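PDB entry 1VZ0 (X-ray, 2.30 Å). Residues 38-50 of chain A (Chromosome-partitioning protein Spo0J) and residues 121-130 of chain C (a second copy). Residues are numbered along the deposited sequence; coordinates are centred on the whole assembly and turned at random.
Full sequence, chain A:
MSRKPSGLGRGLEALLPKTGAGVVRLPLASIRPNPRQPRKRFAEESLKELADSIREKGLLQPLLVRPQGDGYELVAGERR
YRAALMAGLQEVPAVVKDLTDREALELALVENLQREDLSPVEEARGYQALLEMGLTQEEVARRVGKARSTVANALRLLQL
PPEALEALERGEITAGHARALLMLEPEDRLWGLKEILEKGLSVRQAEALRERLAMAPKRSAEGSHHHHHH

Chain A, residues 38-50: PRKRFAEESLKEL
Chain C (121-130) VEEARGYQAL

The most unusual feature of this contact is how Phe42(A) uses the aliphatic root of an arginine as its packing surface: Arg125(C) CB lies 4.0 Å from the centroid of the Phe42(A) ring, only 2° off the ring normal, a nearly ideal CH-pi contact. Both stretches are helical throughout, with phi/psi near -64/-41, and their N-to-C directions cross at 106°. The axes come no nearer than 11.0 Å, so side chains must span the gap. The register is set by Phe42(A) CA and Arg125(C) CA, 7.4 Å apart, with both CA-to-CB bonds pointing toward the opposing helix.

Phe42(A) takes chi1 -72° (m) and chi2 152°. Its tip reaches the other backbone, CZ lying 3.6 Å from Arg125(C) O, while Ala129(C) CB sits at the ring edge, 3.9 Å from Phe42(A) CZ. Gly126(C) N comes within 4.1 Å of Phe42(A) CE1.

Beyond the ring, Arg125(C) runs extended (m, t, t, with chi4 -70°) and lays one guanidinium face over Ser46(A), whose CB is 3.4 Å from Arg125(C) NH1. Ser46(A) is p, its OG turned back toward carbonyls of its own helix. One turn on, Glu49(A) OE2 remains 4.2 Å from Arg125(C) NH2, too far for a salt bridge; a water connects the pair instead, donating to Glu49(A) OE2 at 2.9 Å and accepting from Arg125(C) NH1 at 3.2 Å.

The direct polar link comes one turn before Phe42(A). Arg39(A) and Glu122(C) both start sideways, yet their ends converge: Arg39(A) NH1 donates to Glu122(C) OE1 at 2.7 Å and 151°, a salt bridge formed near the guanidinium plane. Arg39(A) bends through chi1 167°, chi2 102° and chi3 72°; Glu122(C) is m, t, with chi3 76°. The rule is an aromatic centre flanked by charged pairs, one direct and one water-mediated.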

ATOM      1  N   PRO A  38       2.001   9.925  -8.244  1.00 32.73           N
ATOM      2  CA  PRO A  38       2.996   8.891  -8.542  1.00 29.34           C
ATOM      3  C   PRO A  38       2.586   7.452  -8.215  1.00 30.37           C
ATOM      4  O   PRO A  38       2.884   6.526  -8.976  1.00 30.09           O
ATOM      5  CB  PRO A  38       4.232   9.369  -7.766  1.00 29.08           C
ATOM      6  CG  PRO A  38       3.664  10.191  -6.660  1.00 24.24           C
ATOM      7  CD  PRO A  38       2.569  10.952  -7.352  1.00 29.57           C
ATOM      8  N   ARG A  39       1.895   7.257  -7.097  1.00 29.32           N
ATOM      9  CA  ARG A  39       1.462   5.918  -6.723  1.00 31.63           C
ATOM     10  C   ARG A  39       0.554   5.315  -7.808  1.00 33.42           C
ATOM     11  O   ARG A  39       0.774   4.189  -8.261  1.00 35.10           O
ATOM     12  CB  ARG A  39       0.724   5.961  -5.386  1.00 33.89           C
ATOM     13  CG  ARG A  39      -0.023   4.686  -5.065  1.00 38.49           C
ATOM     14  CD  ARG A  39       0.724   3.851  -4.064  1.00 48.31           C
ATOM     15  NE  ARG A  39       0.684   4.443  -2.732  1.00 53.52           N
ATOM     16  CZ  ARG A  39       1.283   3.917  -1.671  1.00 58.10           C
ATOM     17  NH1 ARG A  39       1.968   2.793  -1.792  1.00 62.41           N
ATOM     18  NH2 ARG A  39       1.193   4.506  -0.489  1.00 61.34           N
ATOM     19  N   LYS A  40      -0.462   6.066  -8.224  1.00 32.53           N
ATOM     20  CA  LYS A  40      -1.380   5.599  -9.263  1.00 33.43           C
ATOM     21  C   LYS A  40      -0.647   5.404 -10.588  1.00 31.46           C
ATOM     22  O   LYS A  40      -0.932   4.474 -11.344  1.00 32.05           O
ATOM     23  CB  LYS A  40      -2.516   6.601  -9.464  1.00 39.17           C
ATOM     24  CG  LYS A  40      -3.372   6.838  -8.230  1.00 47.28           C
ATOM     25  CD  LYS A  40      -4.494   7.826  -8.516  1.00 52.60           C
ATOM     26  CE  LYS A  40      -5.306   8.130  -7.259  1.00 59.15           C
ATOM     27  NZ  LYS A  40      -5.948   6.909  -6.684  1.00 58.22           N
ATOM     28  N   ARG A  41       0.298   6.288 -10.869  1.00 27.89           N
ATOM     29  CA  ARG A  41       1.067   6.195 -12.098  1.00 31.23           C
ATOM     30  C   ARG A  41       1.889   4.912 -12.099  1.00 27.75           C
ATOM     31  O   ARG A  41       1.948   4.209 -13.102  1.00 30.87           O
ATOM     32  CB  ARG A  41       1.972   7.423 -12.239  1.00 37.47           C
ATOM     33  CG  ARG A  41       1.874   8.092 -13.599  1.00 48.45           C
ATOM     34  CD  ARG A  41       0.414   8.296 -13.997  1.00 50.13           C
ATOM     35  NE  ARG A  41      -0.287   9.172 -13.069  1.00 53.37           N
ATOM     36  CZ  ARG A  41      -1.602   9.170 -12.867  1.00 56.60           C
ATOM     37  NH1 ARG A  41      -2.133  10.019 -12.000  1.00 59.43           N
ATOM     38  NH2 ARG A  41      -2.385   8.312 -13.506  1.00 55.47           N
ATOM     39  N   PHE A  42       2.521   4.604 -10.973  1.00 25.01           N
ATOM     40  CA  PHE A  42       3.314   3.380 -10.860  1.00 22.57           C
ATOM     41  C   PHE A  42       2.433   2.131 -11.017  1.00 21.60           C
ATOM     42  O   PHE A  42       2.817   1.177 -11.688  1.00 18.08           O
ATOM     43  CB  PHE A  42       4.034   3.340  -9.510  1.00 23.13           C
ATOM     44  CG  PHE A  42       5.179   4.315  -9.398  1.00 24.33           C
ATOM     45  CD1 PHE A  42       5.547   4.830  -8.158  1.00 25.71           C
ATOM     46  CD2 PHE A  42       5.914   4.686 -10.523  1.00 21.95           C
ATOM     47  CE1 PHE A  42       6.632   5.702  -8.037  1.00 27.64           C
ATOM     48  CE2 PHE A  42       7.002   5.559 -10.412  1.00 26.06           C
ATOM     49  CZ  PHE A  42       7.361   6.066  -9.165  1.00 26.86           C
ATOM     50  N   ALA A  43       1.248   2.141 -10.413  1.00 19.43           N
ATOM     51  CA  ALA A  43       0.352   0.995 -10.523  1.00 21.38           C
ATOM     52  C   ALA A  43       0.002   0.744 -11.986  1.00 22.22           C
ATOM     53  O   ALA A  43       0.017  -0.403 -12.443  1.00 19.44           O
ATOM     54  CB  ALA A  43      -0.926   1.215  -9.692  1.00 16.49           C
ATOM     55  N   GLU A  44      -0.288   1.817 -12.724  1.00 21.99           N
ATOM     56  CA  GLU A  44      -0.631   1.697 -14.140  1.00 26.73           C
ATOM     57  C   GLU A  44       0.551   1.194 -14.960  1.00 27.59           C
ATOM     58  O   GLU A  44       0.382   0.354 -15.847  1.00 27.32           O
ATOM     59  CB  GLU A  44      -1.090   3.042 -14.708  1.00 35.41           C
ATOM     60  CG  GLU A  44      -2.183   3.723 -13.913  1.00 41.10           C
ATOM     61  CD  GLU A  44      -2.614   5.037 -14.536  1.00 44.25           C
ATOM     62  OE1 GLU A  44      -1.737   5.771 -15.027  1.00 46.87           O
ATOM     63  OE2 GLU A  44      -3.825   5.341 -14.524  1.00 49.55           O
ATOM     64  N   GLU A  45       1.746   1.706 -14.670  1.00 27.89           N
ATOM     65  CA  GLU A  45       2.942   1.285 -15.394  1.00 26.99           C
ATOM     66  C   GLU A  45       3.224  -0.195 -15.157  1.00 22.71           C
ATOM     67  O   GLU A  45       3.490  -0.939 -16.097  1.00 20.86           O
ATOM     68  CB  GLU A  45       4.176   2.095 -14.956  1.00 37.16           C
ATOM     69  CG  GLU A  45       4.149   3.591 -15.285  1.00 47.44           C
ATOM     70  CD  GLU A  45       5.402   4.342 -14.790  1.00 57.14           C
ATOM     71  OE1 GLU A  45       5.470   5.583 -14.971  1.00 60.53           O
ATOM     72  OE2 GLU A  45       6.316   3.698 -14.221  1.00 55.39           O
ATOM     73  N   SER A  46       3.174  -0.626 -13.900  1.00 17.85           N
ATOM     74  CA  SER A  46       3.458  -2.026 -13.606  1.00 21.07           C
ATOM     75  C   SER A  46       2.379  -2.966 -14.151  1.00 16.76           C
ATOM     76  O   SER A  46       2.674  -4.107 -14.480  1.00 20.35           O
ATOM     77  CB  SER A  46       3.688  -2.254 -12.093  1.00 18.27           C
ATOM     78  OG  SER A  46       2.581  -1.861 -11.302  1.00 23.27           O
ATOM     79  N   LEU A  47       1.148  -2.481 -14.276  1.00 15.77           N
ATOM     80  CA  LEU A  47       0.063  -3.304 -14.821  1.00 19.41           C
ATOM     81  C   LEU A  47       0.383  -3.622 -16.282  1.00 18.32           C
ATOM     82  O   LEU A  47       0.253  -4.763 -16.744  1.00 18.03           O
ATOM     83  CB  LEU A  47      -1.272  -2.553 -14.772  1.00 21.31           C
ATOM     84  CG  LEU A  47      -2.533  -3.290 -14.308  1.00 26.22           C
ATOM     85  CD1 LEU A  47      -3.751  -2.510 -14.774  1.00 26.37           C
ATOM     86  CD2 LEU A  47      -2.588  -4.689 -14.862  1.00 23.37           C
ATOM     87  N   LYS A  48       0.813  -2.593 -17.000  1.00 17.51           N
ATOM     88  CA  LYS A  48       1.151  -2.718 -18.403  1.00 15.33           C
ATOM     89  C   LYS A  48       2.331  -3.641 -18.640  1.00 18.17           C
ATOM     90  O   LYS A  48       2.325  -4.447 -19.579  1.00 22.33           O
ATOM     91  CB  LYS A  48       1.456  -1.341 -19.007  1.00 22.06           C
ATOM     92  CG  LYS A  48       1.926  -1.442 -20.454  1.00 31.26           C
ATOM     93  CD  LYS A  48       2.046  -0.098 -21.143  1.00 41.28           C
ATOM     94  CE  LYS A  48       2.485  -0.287 -22.597  1.00 45.85           C
ATOM     95  NZ  LYS A  48       2.673   1.007 -23.309  1.00 49.72           N
ATOM     96  N   GLU A  49       3.349  -3.537 -17.797  1.00 20.06           N
ATOM     97  CA  GLU A  49       4.517  -4.394 -17.966  1.00 20.53           C
ATOM     98  C   GLU A  49       4.145  -5.831 -17.625  1.00 18.18           C
ATOM     99  O   GLU A  49       4.730  -6.767 -18.167  1.00 20.23           O
ATOM    100  CB  GLU A  49       5.676  -3.900 -17.092  1.00 25.02           C
ATOM    101  CG  GLU A  49       6.102  -2.480 -17.426  1.00 31.04           C
ATOM    102  CD  GLU A  49       7.063  -1.886 -16.409  1.00 39.41           C
ATOM    103  OE1 GLU A  49       7.190  -0.644 -16.381  1.00 44.37           O
ATOM    104  OE2 GLU A  49       7.693  -2.652 -15.647  1.00 42.71           O
ATOM    105  N   LEU A  50       3.168  -6.001 -16.733  1.00 15.46           N
ATOM    106  CA  LEU A  50       2.695  -7.338 -16.367  1.00 18.09           C
ATOM    107  C   LEU A  50       1.878  -7.866 -17.549  1.00 14.70           C
ATOM    108  O   LEU A  50       1.951  -9.041 -17.891  1.00 20.16           O
ATOM    109  CB  LEU A  50       1.796  -7.280 -15.122  1.00 16.02           C
ATOM    110  CG  LEU A  50       1.586  -8.499 -14.207  1.00 22.89           C
ATOM    111  CD1 LEU A  50       0.106  -8.694 -13.967  1.00 22.49           C
ATOM    112  CD2 LEU A  50       2.184  -9.752 -14.779  1.00 19.29           C
TER
ATOM    113  N   VAL C 121       8.841  -3.105  -3.739  1.00 24.77           N
ATOM    114  CA  VAL C 121       8.859  -2.862  -5.183  1.00 23.49           C
ATOM    115  C   VAL C 121       8.565  -1.385  -5.460  1.00 25.23           C
ATOM    116  O   VAL C 121       9.229  -0.743  -6.279  1.00 21.13           O
ATOM    117  CB  VAL C 121       7.818  -3.735  -5.925  1.00 19.99           C
ATOM    118  CG1 VAL C 121       7.869  -3.454  -7.419  1.00 18.43           C
ATOM    119  CG2 VAL C 121       8.095  -5.205  -5.667  1.00 19.82           C
ATOM    120  N   GLU C 122       7.568  -0.848  -4.768  1.00 24.35           N
ATOM    121  CA  GLU C 122       7.211   0.552  -4.931  1.00 26.82           C
ATOM    122  C   GLU C 122       8.368   1.399  -4.441  1.00 25.96           C
ATOM    123  O   GLU C 122       8.647   2.465  -4.989  1.00 27.97           O
ATOM    124  CB  GLU C 122       5.972   0.889  -4.115  1.00 34.63           C
ATOM    125  CG  GLU C 122       4.745   0.100  -4.491  1.00 46.93           C
ATOM    126  CD  GLU C 122       3.542   0.539  -3.691  1.00 56.84           C
ATOM    127  OE1 GLU C 122       2.987   1.617  -3.997  1.00 62.96           O
ATOM    128  OE2 GLU C 122       3.164  -0.181  -2.743  1.00 62.23           O
ATOM    129  N   GLU C 123       9.034   0.918  -3.400  1.00 20.61           N
ATOM    130  CA  GLU C 123      10.168   1.629  -2.855  1.00 26.90           C
ATOM    131  C   GLU C 123      11.199   1.798  -3.967  1.00 27.61           C
ATOM    132  O   GLU C 123      11.709   2.890  -4.184  1.00 24.79           O
ATOM    133  CB  GLU C 123      10.783   0.847  -1.701  1.00 27.58           C
ATOM    134  CG  GLU C 123      11.906   1.580  -1.005  1.00 35.18           C
ATOM    135  CD  GLU C 123      12.669   0.692  -0.032  1.00 39.96           C
ATOM    136  OE1 GLU C 123      13.659   1.175   0.557  1.00 39.70           O
ATOM    137  OE2 GLU C 123      12.281  -0.487   0.141  1.00 42.78           O
ATOM    138  N   ALA C 124      11.492   0.702  -4.666  1.00 24.97           N
ATOM    139  CA  ALA C 124      12.458   0.719  -5.753  1.00 23.32           C
ATOM    140  C   ALA C 124      12.026   1.640  -6.898  1.00 23.68           C
ATOM    141  O   ALA C 124      12.840   2.388  -7.420  1.00 22.85           O
ATOM    142  CB  ALA C 124      12.690  -0.699  -6.275  1.00 18.80           C
ATOM    143  N   ARG C 125      10.752   1.593  -7.282  1.00 21.65           N
ATOM    144  CA  ARG C 125      10.273   2.444  -8.372  1.00 23.49           C
ATOM    145  C   ARG C 125      10.421   3.920  -8.011  1.00 24.49           C
ATOM    146  O   ARG C 125      10.710   4.758  -8.877  1.00 21.98           O
ATOM    147  CB  ARG C 125       8.805   2.139  -8.713  1.00 20.70           C
ATOM    148  CG  ARG C 125       8.557   0.738  -9.248  1.00 23.20           C
ATOM    149  CD  ARG C 125       7.086   0.538  -9.609  1.00 23.64           C
ATOM    150  NE  ARG C 125       6.797  -0.861  -9.905  1.00 26.65           N
ATOM    151  CZ  ARG C 125       7.234  -1.511 -10.980  1.00 28.77           C
ATOM    152  NH1 ARG C 125       6.921  -2.789 -11.147  1.00 29.76           N
ATOM    153  NH2 ARG C 125       7.967  -0.887 -11.893  1.00 30.09           N
ATOM    154  N   GLY C 126      10.211   4.228  -6.734  1.00 22.38           N
ATOM    155  CA  GLY C 126      10.339   5.595  -6.265  1.00 22.49           C
ATOM    156  C   GLY C 126      11.772   6.076  -6.397  1.00 21.78           C
ATOM    157  O   GLY C 126      12.026   7.149  -6.942  1.00 21.15           O
ATOM    158  N   TYR C 127      12.715   5.279  -5.908  1.00 21.38           N
ATOM    159  CA  TYR C 127      14.126   5.649  -5.987  1.00 25.89           C
ATOM    160  C   TYR C 127      14.514   5.853  -7.445  1.00 28.35           C
ATOM    161  O   TYR C 127      15.178   6.829  -7.788  1.00 30.42           O
ATOM    162  CB  TYR C 127      15.008   4.556  -5.382  1.00 24.27           C
ATOM    163  CG  TYR C 127      14.809   4.342  -3.900  1.00 26.52           C
ATOM    164  CD1 TYR C 127      15.334   3.215  -3.273  1.00 30.47           C
ATOM    165  CD2 TYR C 127      14.091   5.257  -3.126  1.00 25.54           C
ATOM    166  CE1 TYR C 127      15.149   2.993  -1.916  1.00 28.64           C
ATOM    167  CE2 TYR C 127      13.898   5.051  -1.763  1.00 27.09           C
ATOM    168  CZ  TYR C 127      14.426   3.914  -1.166  1.00 31.10           C
ATOM    169  OH  TYR C 127      14.197   3.674   0.166  1.00 33.30           O
ATOM    170  N   GLN C 128      14.089   4.936  -8.305  1.00 28.48           N
ATOM    171  CA  GLN C 128      14.410   5.044  -9.720  1.00 30.51           C
ATOM    172  C   GLN C 128      13.868   6.330 -10.341  1.00 29.75           C
ATOM    173  O   GLN C 128      14.520   6.939 -11.191  1.00 34.83           O
ATOM    174  CB  GLN C 128      13.869   3.846 -10.494  1.00 28.47           C
ATOM    175  CG  GLN C 128      14.283   3.874 -11.946  1.00 36.56           C
ATOM    176  CD  GLN C 128      13.658   2.766 -12.752  1.00 44.30           C
ATOM    177  OE1 GLN C 128      12.431   2.694 -12.887  1.00 50.42           O
ATOM    178  NE2 GLN C 128      14.496   1.890 -13.300  1.00 46.83           N
ATOM    179  N   ALA C 129      12.675   6.737  -9.927  1.00 27.44           N
ATOM    180  CA  ALA C 129      12.079   7.953 -10.454  1.00 30.45           C
ATOM    181  C   ALA C 129      12.912   9.161 -10.018  1.00 33.46           C
ATOM    182  O   ALA C 129      13.116  10.095 -10.794  1.00 34.60           O
ATOM    183  CB  ALA C 129      10.638   8.095  -9.961  1.00 29.23           C
ATOM    184  N   LEU C 130      13.393   9.142  -8.777  1.00 33.61           N
ATOM    185  CA  LEU C 130      14.198  10.245  -8.273  1.00 34.99           C
ATOM    186  C   LEU C 130      15.517  10.336  -9.043  1.00 39.83           C
ATOM    187  O   LEU C 130      16.006  11.432  -9.318  1.00 38.91           O
ATOM    188  CB  LEU C 130      14.454  10.076  -6.773  1.00 32.57           C
ATOM    189  CG  LEU C 130      13.247  10.362  -5.870  1.00 32.56           C
ATOM    190  CD1 LEU C 130      13.541   9.977  -4.424  1.00 29.29           C
ATOM    191  CD2 LEU C 130      12.900  11.840  -5.974  1.00 29.19           C
TER
HETATM  192  O   HOH W   1       1.945   1.533  -7.190  1.00 28.73           O
HETATM  193  O   HOH W   2       7.607  -4.700 -13.635  1.00 21.98           O